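Local structure of insecticyanin-A (1Z24) at residues D2-G7 against A127-A132; V12-D17 against T83-Y88; S56-F61 against Y69-L74. The protein binds the blue bile pigment biliverdin IX gamma, which together with lipoprotein-bound carotenes gives tobacco hornworm larvae their green camouflage. All blocks are in the same frame, centred on the assembly; numbering follows the deposited sequence.

Interaction 1: residues D2-G7 against A127-A132; sequences DIFYPG and AHSIHA. With BLV (biliverdin IX gamma chromophore), chain B.
Y5 and H128 are paired where strands 3-6 and 127-132 run antiparallel, their short axes 141° apart and 4.4 Å from each other at the closest. H128 N donates to Y5 O (2.8 Å) and Y5 N to H128 O (2.7 Å), a hydrogen-bonded pair; F4 with S129 and P6 with A127 are the non-hydrogen-bonded pairs beside it. On the face shared by F4 and S129, S129 CB stands over the centre of the F4 ring, 3.8 Å from its centroid, a CH-pi contact; K125 adds a cation-pi contact and H122 an edge-to-face one. The other face carries Y5 and I130, which cross at about a right angle, with I130 CG1 at the edge of the phenol ring, 3.7 Å from Y5 CD2. Through this pairing the N-terminal strand joins the lipocalin barrel, because strand 127-136 also pairs with strands 25-32 and 113-122. Y5 and P6 in turn pack on P6 and Y5 of the second subunit. H128 CG lies between its backbone N and carbonyl carbon (chi1 52°), and ND1 of the ring donates to G7 O at 2.6 Å, the oxygen near the imidazole plane but ND1 well above the carbonyl plane. Near the pigment, H131 NE2 gives a nearly straight bond (166°) to D2 OD2 at 2.6 Å, meeting the carboxylate from above its plane. N118 OD1 bonds H131 ND1, so the imidazole is gripped at both nitrogens and its rotation fixed, while E36 N holds the other carboxylate oxygen, D2 OD1; biliverdin O1A lies 3.5 Å from H131 ND1.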
loop_
_atom_site.group_PDB
_atom_site.type_symbol
_atom_site.label_atom_id
_atom_site.label_comp_id
_atom_site.label_asym_id
_atom_site.label_seq_id
_atom_site.Cartn_x
_atom_site.Cartn_y
_atom_site.Cartn_z
ATOM N N ASP A 2 10.509 4.141 -15.675
ATOM C CA ASP A 2 9.229 4.218 -15.013
ATOM C C ASP A 2 9.474 4.146 -13.554
ATOM O O ASP A 2 10.507 3.663 -13.157
ATOM C CB ASP A 2 8.251 3.070 -15.358
ATOM C CG ASP A 2 7.752 3.193 -16.768
ATOM O OD1 ASP A 2 8.187 3.926 -17.614
ATOM O OD2 ASP A 2 6.828 2.386 -17.004
ATOM N N ILE A 3 8.517 4.611 -12.777
ATOM C CA ILE A 3 8.632 4.577 -11.327
ATOM C C ILE A 3 8.234 3.212 -10.721
ATOM O O ILE A 3 7.132 2.705 -10.911
ATOM C CB ILE A 3 7.892 5.740 -10.647
ATOM C CG1 ILE A 3 8.452 7.063 -11.103
ATOM C CG2 ILE A 3 7.972 5.674 -9.121
ATOM C CD1 ILE A 3 7.321 8.007 -11.371
ATOM N N PHE A 4 9.142 2.600 -9.974
ATOM C CA PHE A 4 8.871 1.320 -9.336
ATOM C C PHE A 4 8.968 1.457 -7.847
ATOM O O PHE A 4 9.700 2.267 -7.307
ATOM C CB PHE A 4 10.031 0.366 -9.738
ATOM C CG PHE A 4 9.782 -0.392 -11.004
ATOM C CD1 PHE A 4 10.103 0.193 -12.229
ATOM C CD2 PHE A 4 9.210 -1.665 -10.943
ATOM C CE1 PHE A 4 9.868 -0.521 -13.404
ATOM C CE2 PHE A 4 8.971 -2.383 -12.098
ATOM C CZ PHE A 4 9.325 -1.804 -13.315
ATOM N N TYR A 5 8.229 0.664 -7.178
ATOM C CA TYR A 5 8.257 0.663 -5.740
ATOM C C TYR A 5 8.259 -0.804 -5.371
ATOM O O TYR A 5 7.790 -1.638 -6.145
ATOM C CB TYR A 5 7.001 1.222 -5.205
ATOM C CG TYR A 5 6.802 2.641 -5.535
ATOM C CD1 TYR A 5 7.416 3.615 -4.746
ATOM C CD2 TYR A 5 5.993 3.051 -6.597
ATOM C CE1 TYR A 5 7.225 4.984 -4.985
ATOM C CE2 TYR A 5 5.770 4.418 -6.829
ATOM C CZ TYR A 5 6.370 5.384 -6.009
ATOM O OH TYR A 5 6.198 6.730 -6.198
ATOM N N PRO A 6 8.780 -1.152 -4.228
ATOM C CA PRO A 6 8.830 -2.545 -3.860
ATOM C C PRO A 6 7.539 -3.202 -3.497
ATOM O O PRO A 6 6.629 -2.564 -3.020
ATOM C CB PRO A 6 9.723 -2.663 -2.644
ATOM C CG PRO A 6 9.930 -1.251 -2.132
ATOM C CD PRO A 6 9.482 -0.299 -3.255
ATOM N N GLY A 7 7.466 -4.503 -3.719
ATOM C CA GLY A 7 6.268 -5.231 -3.346
ATOM C C GLY A 7 5.180 -5.275 -4.370
ATOM O O GLY A 7 5.352 -4.816 -5.493
ATOM N N ALA A 127 8.614 -6.025 -7.449
ATOM C CA ALA A 127 8.341 -4.601 -7.352
ATOM C C ALA A 127 7.289 -4.252 -8.394
ATOM O O ALA A 127 7.015 -5.028 -9.330
ATOM C CB ALA A 127 9.609 -3.808 -7.582
ATOM N N HIS A 128 6.678 -3.084 -8.250
ATOM C CA HIS A 128 5.675 -2.706 -9.222
ATOM C C HIS A 128 5.959 -1.316 -9.686
ATOM O O HIS A 128 6.567 -0.479 -8.979
ATOM C CB HIS A 128 4.172 -2.766 -8.646
ATOM C CG HIS A 128 4.078 -1.979 -7.371
ATOM N ND1 HIS A 128 4.612 -2.464 -6.167
ATOM C CD2 HIS A 128 3.545 -0.757 -7.131
ATOM C CE1 HIS A 128 4.385 -1.524 -5.259
ATOM N NE2 HIS A 128 3.746 -0.483 -5.783
ATOM N N SER A 129 5.508 -1.076 -10.905
ATOM C CA SER A 129 5.661 0.259 -11.441
ATOM C C SER A 129 4.282 0.934 -11.327
ATOM O O SER A 129 3.247 0.263 -11.360
ATOM C CB SER A 129 6.154 0.386 -12.872
ATOM O OG SER A 129 5.422 -0.470 -13.748
ATOM N N ILE A 130 4.247 2.250 -11.182
ATOM C CA ILE A 130 3.001 2.976 -11.079
ATOM C C ILE A 130 2.860 3.983 -12.220
ATOM O O ILE A 130 3.787 4.754 -12.558
ATOM C CB ILE A 130 2.926 3.750 -9.736
ATOM C CG1 ILE A 130 2.834 2.816 -8.482
ATOM C CG2 ILE A 130 1.799 4.793 -9.802
ATOM C CD1 ILE A 130 1.641 1.868 -8.561
ATOM N N HIS A 131 1.693 3.999 -12.822
ATOM C CA HIS A 131 1.454 4.961 -13.875
ATOM C C HIS A 131 0.242 5.806 -13.527
ATOM O O HIS A 131 -0.708 5.296 -12.943
ATOM C CB HIS A 131 1.297 4.392 -15.270
ATOM C CG HIS A 131 2.443 3.503 -15.539
ATOM N ND1 HIS A 131 2.356 2.118 -15.452
ATOM C CD2 HIS A 131 3.722 3.819 -15.865
ATOM C CE1 HIS A 131 3.614 1.645 -15.744
ATOM N NE2 HIS A 131 4.446 2.639 -16.000
ATOM N N ALA A 132 0.251 7.099 -13.874
ATOM C CA ALA A 132 -0.901 7.951 -13.575
ATOM C C ALA A 132 -1.014 9.075 -14.568
ATOM O O ALA A 132 0.013 9.512 -15.100
ATOM C CB ALA A 132 -0.839 8.544 -12.183
HETATM N NA BLV B . -1.007 3.290 -21.559
HETATM C C1A BLV B . -0.250 2.210 -21.250
HETATM C C2A BLV B . -0.825 1.374 -20.210
HETATM C C3A BLV B . -2.004 1.972 -19.877
HETATM C C4A BLV B . -2.099 3.177 -20.723
HETATM C CMA BLV B . -3.053 1.586 -18.766
HETATM O OA BLV B . 0.800 1.974 -21.809
HETATM C CAA BLV B . -0.208 0.172 -19.620
HETATM C CBA BLV B . 0.832 0.739 -18.699
HETATM C CGA BLV B . 1.692 -0.407 -18.167
HETATM O O1A BLV B . 1.551 -0.847 -17.059
HETATM O O2A BLV B . 2.502 -0.897 -18.889
HETATM C CHB BLV B . -3.160 4.077 -20.638
HETATM N NB BLV B . -2.625 5.709 -22.377
HETATM C C1B BLV B . -3.280 5.324 -21.228
HETATM C C2B BLV B . -4.137 6.378 -20.744
HETATM C C3B BLV B . -3.985 7.387 -21.603
HETATM C C4B BLV B . -3.018 6.965 -22.623
HETATM C CMB BLV B . -5.033 6.322 -19.517
HETATM C CAB BLV B . -4.663 8.722 -21.526
HETATM C CBB BLV B . -3.839 9.775 -21.835
HETATM C CHC BLV B . -2.654 7.760 -23.718
HETATM N NC BLV B . -0.966 6.547 -24.963
HETATM C C1C BLV B . -1.912 7.509 -24.836
HETATM C C2C BLV B . -2.024 8.314 -26.063
HETATM C C3C BLV B . -1.188 7.861 -27.000
HETATM C C4C BLV B . -0.496 6.710 -26.292
HETATM C CMC BLV B . -2.999 9.377 -26.253
HETATM C CAC BLV B . -0.852 8.293 -28.441
HETATM C CBC BLV B . -0.349 7.404 -29.330
HETATM C CHD BLV B . 0.583 5.935 -26.845
HETATM N ND BLV B . 0.054 3.755 -25.811
HETATM C C1D BLV B . 0.838 4.592 -26.654
HETATM C C2D BLV B . 1.920 3.788 -27.303
HETATM C C3D BLV B . 1.792 2.491 -26.860
HETATM C C4D BLV B . 0.647 2.507 -25.967
HETATM C CMD BLV B . 2.983 4.265 -28.245
HETATM O OD BLV B . 0.238 1.517 -25.409
HETATM C CAD BLV B . 2.628 1.335 -27.240
HETATM C CBD BLV B . 1.854 0.507 -28.249
HETATM C CGD BLV B . 2.576 -0.859 -28.542
HETATM O O1D BLV B . 3.309 -0.953 -29.475
HETATM O O2D BLV B . 2.426 -1.826 -27.818
#

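Interaction 2: residues V12-D17 against T83-Y88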
loop_
_atom_site.group_PDB
_atom_site.type_symbol
_atom_site.label_atom_id
_atom_site.label_comp_id
_atom_site.label_asym_id
_atom_site.label_seq_id
_atom_site.Cartn_x
_atom_site.Cartn_y
_atom_site.Cartn_z
ATOM N N VAL A 12 -6.434 -0.754 -3.984
ATOM C CA VAL A 12 -6.985 0.484 -4.511
ATOM C C VAL A 12 -8.370 0.206 -5.095
ATOM O O VAL A 12 -8.643 -0.854 -5.631
ATOM C CB VAL A 12 -6.056 1.051 -5.554
ATOM C CG1 VAL A 12 -5.738 -0.062 -6.444
ATOM C CG2 VAL A 12 -6.932 1.885 -6.435
ATOM N N LYS A 13 -9.275 1.132 -4.969
ATOM C CA LYS A 13 -10.628 0.969 -5.489
ATOM C C LYS A 13 -10.931 2.167 -6.350
ATOM O O LYS A 13 -10.819 3.276 -5.880
ATOM C CB LYS A 13 -11.613 0.950 -4.326
ATOM C CG LYS A 13 -13.052 0.896 -4.781
ATOM C CD LYS A 13 -14.120 1.197 -3.712
ATOM C CE LYS A 13 -14.330 2.705 -3.556
ATOM N NZ LYS A 13 -14.721 3.460 -4.781
ATOM N N PRO A 14 -11.274 1.953 -7.605
ATOM C CA PRO A 14 -11.562 3.009 -8.533
ATOM C C PRO A 14 -12.897 3.667 -8.261
ATOM O O PRO A 14 -13.612 3.269 -7.365
ATOM C CB PRO A 14 -11.553 2.364 -9.893
ATOM C CG PRO A 14 -11.711 0.867 -9.670
ATOM C CD PRO A 14 -11.516 0.657 -8.194
ATOM N N VAL A 15 -13.205 4.687 -9.038
ATOM C CA VAL A 15 -14.432 5.416 -8.879
ATOM C C VAL A 15 -15.706 4.567 -8.975
ATOM O O VAL A 15 -15.811 3.635 -9.774
ATOM C CB VAL A 15 -14.428 6.593 -9.873
ATOM C CG1 VAL A 15 -14.541 6.052 -11.285
ATOM C CG2 VAL A 15 -15.631 7.521 -9.625
ATOM N N ASN A 16 -16.683 4.917 -8.152
ATOM C CA ASN A 16 -17.962 4.229 -8.144
ATOM C C ASN A 16 -19.008 4.841 -9.107
ATOM O O ASN A 16 -19.000 6.043 -9.455
ATOM C CB ASN A 16 -18.588 4.339 -6.734
ATOM C CG ASN A 16 -17.949 3.367 -5.819
ATOM O OD1 ASN A 16 -17.454 3.687 -4.765
ATOM N ND2 ASN A 16 -17.967 2.145 -6.223
ATOM N N ASP A 17 -19.955 4.017 -9.523
ATOM C CA ASP A 17 -20.998 4.533 -10.390
ATOM C C ASP A 17 -20.481 5.117 -11.654
ATOM O O ASP A 17 -20.959 6.134 -12.110
ATOM C CB ASP A 17 -21.766 5.621 -9.656
ATOM C CG ASP A 17 -23.150 5.090 -9.344
ATOM O OD1 ASP A 17 -23.706 5.233 -8.257
ATOM O OD2 ASP A 17 -23.679 4.429 -10.368
ATOM N N THR A 83 -19.439 -4.444 -10.559
ATOM C CA THR A 83 -19.329 -3.479 -9.492
ATOM C C THR A 83 -19.724 -2.085 -9.956
ATOM O O THR A 83 -20.019 -1.246 -9.143
ATOM C CB THR A 83 -17.916 -3.389 -8.900
ATOM O OG1 THR A 83 -17.031 -2.984 -9.976
ATOM C CG2 THR A 83 -17.437 -4.725 -8.340
ATOM N N LYS A 84 -19.724 -1.827 -11.249
ATOM C CA LYS A 84 -20.072 -0.488 -11.755
ATOM C C LYS A 84 -18.964 0.529 -11.489
ATOM O O LYS A 84 -19.205 1.740 -11.559
ATOM C CB LYS A 84 -21.384 0.070 -11.244
ATOM C CG LYS A 84 -22.459 -1.003 -11.244
ATOM C CD LYS A 84 -22.694 -1.567 -12.624
ATOM C CE LYS A 84 -23.916 -2.475 -12.757
ATOM N NZ LYS A 84 -23.888 -3.643 -11.836
ATOM N N GLN A 85 -17.754 0.020 -11.177
ATOM C CA GLN A 85 -16.594 0.891 -10.903
ATOM C C GLN A 85 -15.907 1.387 -12.183
ATOM O O GLN A 85 -16.124 0.850 -13.295
ATOM C CB GLN A 85 -15.597 0.265 -9.933
ATOM C CG GLN A 85 -16.110 0.080 -8.480
ATOM C CD GLN A 85 -15.260 -1.001 -7.863
ATOM O OE1 GLN A 85 -14.313 -1.474 -8.508
ATOM N NE2 GLN A 85 -15.545 -1.402 -6.656
ATOM N N GLY A 86 -15.052 2.416 -12.072
ATOM C CA GLY A 86 -14.400 2.931 -13.288
ATOM C C GLY A 86 -13.109 2.245 -13.646
ATOM O O GLY A 86 -11.988 2.558 -13.164
ATOM N N LYS A 87 -13.310 1.276 -14.494
ATOM C CA LYS A 87 -12.240 0.457 -14.978
ATOM C C LYS A 87 -12.614 0.033 -16.382
ATOM O O LYS A 87 -13.705 -0.509 -16.620
ATOM C CB LYS A 87 -12.087 -0.690 -13.952
ATOM C CG LYS A 87 -10.719 -1.346 -14.052
ATOM C CD LYS A 87 -10.608 -2.628 -13.229
ATOM C CE LYS A 87 -10.730 -2.427 -11.732
ATOM N NZ LYS A 87 -10.516 -3.713 -11.014
ATOM N N TYR A 88 -11.724 0.300 -17.335
ATOM C CA TYR A 88 -12.002 -0.040 -18.712
ATOM C C TYR A 88 -10.824 -0.670 -19.436
ATOM O O TYR A 88 -9.661 -0.584 -19.037
ATOM C CB TYR A 88 -12.648 1.190 -19.436
ATOM C CG TYR A 88 -11.735 2.377 -19.557
ATOM C CD1 TYR A 88 -10.905 2.554 -20.676
ATOM C CD2 TYR A 88 -11.651 3.294 -18.502
ATOM C CE1 TYR A 88 -10.063 3.666 -20.816
ATOM C CE2 TYR A 88 -10.804 4.398 -18.605
ATOM C CZ TYR A 88 -10.026 4.579 -19.753
ATOM O OH TYR A 88 -9.189 5.667 -19.795
#
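P14 meets Q85 and G86 where two irregular loops touch, the side chain of P14 crossing that of Q85 at about a right angle. P14 CD lies 3.5 Å from Q85 OE1, and P14 CB 3.3 Å from G86 O. Q85 sends CG anti to its carbonyl carbon (chi1 -67°), and beyond CG the chain is extended; it crosses K13 at about a right angle, Q85 NE2 3.9 Å from K13 CG. N16 lies beside Q85 and points the same way, its ND2 3.6 Å from Q85 CG, the two amide planes turned 63° apart. The one hydrogen bond between the loops is made by backbone, G86 N to V15 O at 2.7 Å. In the lipocalin fold this joins the loop ahead of helix 20-23 to the one entering strand 88-94, and both V15 and G86 also bond through their backbones to V105 of strand 97-108. An alanine in place of Q85 would probably leave P14 CD, K13 CG and N16 ND2 without the packing of the removed CG and amide, opening a gap between the loops, though K13 NZ would still hold N16 OD1. K13 is bent at chi3 and chi4, which curls NZ back to P14 O (2.8 Å) and N16 OD1 (2.7 Å). K87 passes P14 CG with its CE, while its NZ forms a salt bridge with D79.

Interaction 3: residues S56-F61 against Y69-L74; sequences SVYNSF and YMEGDL. With BLV (biliverdin IX gamma chromophore), chain B.
N59 and M70 face each other in the beta hairpin of strands 55-63 and 66-76, on the side of the lipocalin barrel wall that lines the biliverdin pocket. N59 N to M70 O (2.9 Å) and M70 N to N59 O (2.8 Å) make them a hydrogen-bonded antiparallel pair, as are V57 and G72. M70 has CG anti to the carbonyl carbon (chi1 -61°), its SD lying 3.4 Å from biliverdin C1D; the bend at chi3 (80°) turns CE onto the same pyrrole, 3.5 Å from C4D. N59 packs on a different pyrrole, its CB 3.5 Å from the ring methyl CMC, and N59 ND2 lies 3.8 Å from M70 SD. Further along, F61 offers a ring face to the vinyl carbon CAC, which sits toward the rim. Alternation along the strands divides the hairpin into this pigment-facing side and an outer one bearing Y58, E71 and Y69. There the Y58 ring lies nearly parallel to that of Y69 but slid apart, the centroids 5.4 Å away from each other and CE1 of Y58 3.4 Å from CD1 of Y69. E71 OE1 comes to the edge of the Y58 ring, in its plane, with carboxylate and ring 88° apart. Strand 44-50 flanks 55-63, and F92 of strand 88-94 packs against V57, N59 and M70.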
loop_
_atom_site.group_PDB
_atom_site.type_symbol
_atom_site.label_atom_id
_atom_site.label_comp_id
_atom_site.label_asym_id
_atom_site.label_seq_id
_atom_site.Cartn_x
_atom_site.Cartn_y
_atom_site.Cartn_z
ATOM N N SER A 56 -15.155 3.085 -28.838
ATOM C CA SER A 56 -13.884 2.993 -29.539
ATOM C C SER A 56 -12.889 4.014 -29.031
ATOM O O SER A 56 -13.240 4.968 -28.342
ATOM C CB SER A 56 -14.055 3.198 -31.009
ATOM O OG SER A 56 -14.518 4.475 -31.277
ATOM N N VAL A 57 -11.630 3.831 -29.354
ATOM C CA VAL A 57 -10.635 4.787 -28.889
ATOM C C VAL A 57 -9.742 5.291 -30.012
ATOM O O VAL A 57 -9.382 4.567 -30.928
ATOM C CB VAL A 57 -9.833 4.287 -27.645
ATOM C CG1 VAL A 57 -9.658 2.795 -27.613
ATOM C CG2 VAL A 57 -8.459 4.898 -27.534
ATOM N N TYR A 58 -9.382 6.543 -29.926
ATOM C CA TYR A 58 -8.513 7.137 -30.856
ATOM C C TYR A 58 -7.462 7.868 -30.003
ATOM O O TYR A 58 -7.743 8.863 -29.338
ATOM C CB TYR A 58 -9.260 8.113 -31.787
ATOM C CG TYR A 58 -8.270 8.782 -32.726
ATOM C CD1 TYR A 58 -7.943 8.189 -33.946
ATOM C CD2 TYR A 58 -7.672 9.998 -32.433
ATOM C CE1 TYR A 58 -7.027 8.746 -34.829
ATOM C CE2 TYR A 58 -6.761 10.593 -33.312
ATOM C CZ TYR A 58 -6.445 9.959 -34.504
ATOM O OH TYR A 58 -5.610 10.539 -35.391
ATOM N N ASN A 59 -6.231 7.366 -30.002
ATOM C CA ASN A 59 -5.198 8.016 -29.238
ATOM C C ASN A 59 -4.160 8.630 -30.167
ATOM O O ASN A 59 -3.755 8.042 -31.189
ATOM C CB ASN A 59 -4.369 6.988 -28.428
ATOM C CG ASN A 59 -4.910 6.459 -27.108
ATOM O OD1 ASN A 59 -5.779 7.100 -26.428
ATOM N ND2 ASN A 59 -4.381 5.213 -26.742
ATOM N N SER A 60 -3.685 9.805 -29.801
ATOM C CA SER A 60 -2.691 10.432 -30.595
ATOM C C SER A 60 -1.801 11.376 -29.847
ATOM O O SER A 60 -2.122 11.928 -28.808
ATOM C CB SER A 60 -3.285 11.200 -31.791
ATOM O OG SER A 60 -3.825 12.475 -31.417
ATOM N N PHE A 61 -0.663 11.571 -30.456
ATOM C CA PHE A 61 0.335 12.469 -29.974
ATOM C C PHE A 61 1.228 12.843 -31.128
ATOM O O PHE A 61 1.145 12.272 -32.222
ATOM C CB PHE A 61 1.044 12.105 -28.699
ATOM C CG PHE A 61 1.834 10.825 -28.700
ATOM C CD1 PHE A 61 2.464 10.310 -29.847
ATOM C CD2 PHE A 61 1.996 10.140 -27.494
ATOM C CE1 PHE A 61 3.225 9.140 -29.806
ATOM C CE2 PHE A 61 2.774 8.974 -27.430
ATOM C CZ PHE A 61 3.390 8.460 -28.586
ATOM N N TYR A 69 -0.796 7.843 -34.160
ATOM C CA TYR A 69 -2.033 7.501 -33.530
ATOM C C TYR A 69 -2.315 6.016 -33.461
ATOM O O TYR A 69 -1.641 5.203 -34.100
ATOM C CB TYR A 69 -3.147 8.278 -34.194
ATOM C CG TYR A 69 -3.286 7.869 -35.603
ATOM C CD1 TYR A 69 -4.292 6.945 -35.896
ATOM C CD2 TYR A 69 -2.458 8.395 -36.611
ATOM C CE1 TYR A 69 -4.491 6.538 -37.218
ATOM C CE2 TYR A 69 -2.642 8.004 -37.943
ATOM C CZ TYR A 69 -3.665 7.076 -38.219
ATOM O OH TYR A 69 -3.902 6.640 -39.499
ATOM N N MET A 70 -3.324 5.681 -32.650
ATOM C CA MET A 70 -3.740 4.302 -32.444
ATOM C C MET A 70 -5.236 4.257 -32.383
ATOM O O MET A 70 -5.858 5.106 -31.736
ATOM C CB MET A 70 -3.374 3.868 -31.015
ATOM C CG MET A 70 -1.915 3.903 -30.702
ATOM S SD MET A 70 -1.571 3.824 -28.922
ATOM C CE MET A 70 -1.727 2.105 -28.517
ATOM N N GLU A 71 -5.803 3.262 -33.038
ATOM C CA GLU A 71 -7.241 3.088 -33.037
ATOM C C GLU A 71 -7.589 1.769 -32.387
ATOM O O GLU A 71 -6.950 0.765 -32.696
ATOM C CB GLU A 71 -7.781 3.113 -34.466
ATOM C CG GLU A 71 -7.289 4.365 -35.228
ATOM C CD GLU A 71 -8.016 4.631 -36.538
ATOM O OE1 GLU A 71 -8.917 5.418 -36.592
ATOM O OE2 GLU A 71 -7.609 3.929 -37.578
ATOM N N GLY A 72 -8.569 1.743 -31.466
ATOM C CA GLY A 72 -8.888 0.475 -30.847
ATOM C C GLY A 72 -10.278 0.468 -30.301
ATOM O O GLY A 72 -11.028 1.397 -30.521
ATOM N N ASP A 73 -10.583 -0.601 -29.583
ATOM C CA ASP A 73 -11.852 -0.780 -28.988
ATOM C C ASP A 73 -11.765 -0.482 -27.525
ATOM O O ASP A 73 -10.710 -0.592 -26.909
ATOM C CB ASP A 73 -12.298 -2.225 -29.232
ATOM C CG ASP A 73 -12.470 -2.524 -30.743
ATOM O OD1 ASP A 73 -11.894 -3.455 -31.305
ATOM O OD2 ASP A 73 -13.298 -1.693 -31.363
ATOM N N LEU A 74 -12.899 -0.113 -26.996
ATOM C CA LEU A 74 -12.972 0.206 -25.595
ATOM C C LEU A 74 -14.157 -0.478 -24.959
ATOM O O LEU A 74 -15.242 -0.497 -25.528
ATOM C CB LEU A 74 -13.072 1.762 -25.451
ATOM C CG LEU A 74 -12.803 2.222 -24.008
ATOM C CD1 LEU A 74 -12.549 3.710 -23.910
ATOM C CD2 LEU A 74 -13.988 1.967 -23.132
HETATM N NA BLV B . -1.007 3.290 -21.559
HETATM C C1A BLV B . -0.250 2.210 -21.250
HETATM C C2A BLV B . -0.825 1.374 -20.210
HETATM C C3A BLV B . -2.004 1.972 -19.877
HETATM C C4A BLV B . -2.099 3.177 -20.723
HETATM C CMA BLV B . -3.053 1.586 -18.766
HETATM O OA BLV B . 0.800 1.974 -21.809
HETATM C CAA BLV B . -0.208 0.172 -19.620
HETATM C CBA BLV B . 0.832 0.739 -18.699
HETATM C CGA BLV B . 1.692 -0.407 -18.167
HETATM O O1A BLV B . 1.551 -0.847 -17.059
HETATM O O2A BLV B . 2.502 -0.897 -18.889
HETATM C CHB BLV B . -3.160 4.077 -20.638
HETATM N NB BLV B . -2.625 5.709 -22.377
HETATM C C1B BLV B . -3.280 5.324 -21.228
HETATM C C2B BLV B . -4.137 6.378 -20.744
HETATM C C3B BLV B . -3.985 7.387 -21.603
HETATM C C4B BLV B . -3.018 6.965 -22.623
HETATM C CMB BLV B . -5.033 6.322 -19.517
HETATM C CAB BLV B . -4.663 8.722 -21.526
HETATM C CBB BLV B . -3.839 9.775 -21.835
HETATM C CHC BLV B . -2.654 7.760 -23.718
HETATM N NC BLV B . -0.966 6.547 -24.963
HETATM C C1C BLV B . -1.912 7.509 -24.836
HETATM C C2C BLV B . -2.024 8.314 -26.063
HETATM C C3C BLV B . -1.188 7.861 -27.000
HETATM C C4C BLV B . -0.496 6.710 -26.292
HETATM C CMC BLV B . -2.999 9.377 -26.253
HETATM C CAC BLV B . -0.852 8.293 -28.441
HETATM C CBC BLV B . -0.349 7.404 -29.330
HETATM C CHD BLV B . 0.583 5.935 -26.845
HETATM N ND BLV B . 0.054 3.755 -25.811
HETATM C C1D BLV B . 0.838 4.592 -26.654
HETATM C C2D BLV B . 1.920 3.788 -27.303
HETATM C C3D BLV B . 1.792 2.491 -26.860
HETATM C C4D BLV B . 0.647 2.507 -25.967
HETATM C CMD BLV B . 2.983 4.265 -28.245
HETATM O OD BLV B . 0.238 1.517 -25.409
HETATM C CAD BLV B . 2.628 1.335 -27.240
HETATM C CBD BLV B . 1.854 0.507 -28.249
HETATM C CGD BLV B . 2.576 -0.859 -28.542
HETATM O O1D BLV B . 3.309 -0.953 -29.475
HETATM O O2D BLV B . 2.426 -1.826 -27.818
#

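In the fold
Interactions 1 and 3 belong to the same curled sheet, on opposite sides of the chain's centre with centres 25 Å apart, and both reach biliverdin. Interaction 3 does so by van der Waals packing of N59, F61 and the M70 sulphur in the barrel interior, whereas interaction 1 brings a histidine held by carboxylate and amide groups near a propionate. Interaction 2 involves loops rather than strands, has mostly solvent-accessible residues and relies on a single backbone bond plus side-chain packing. It touches interaction 3 where Y88 packs on L74, but comes no nearer than about 8 Å to interaction 1. Along the chain the three are nested, 3 inside 2 inside 1.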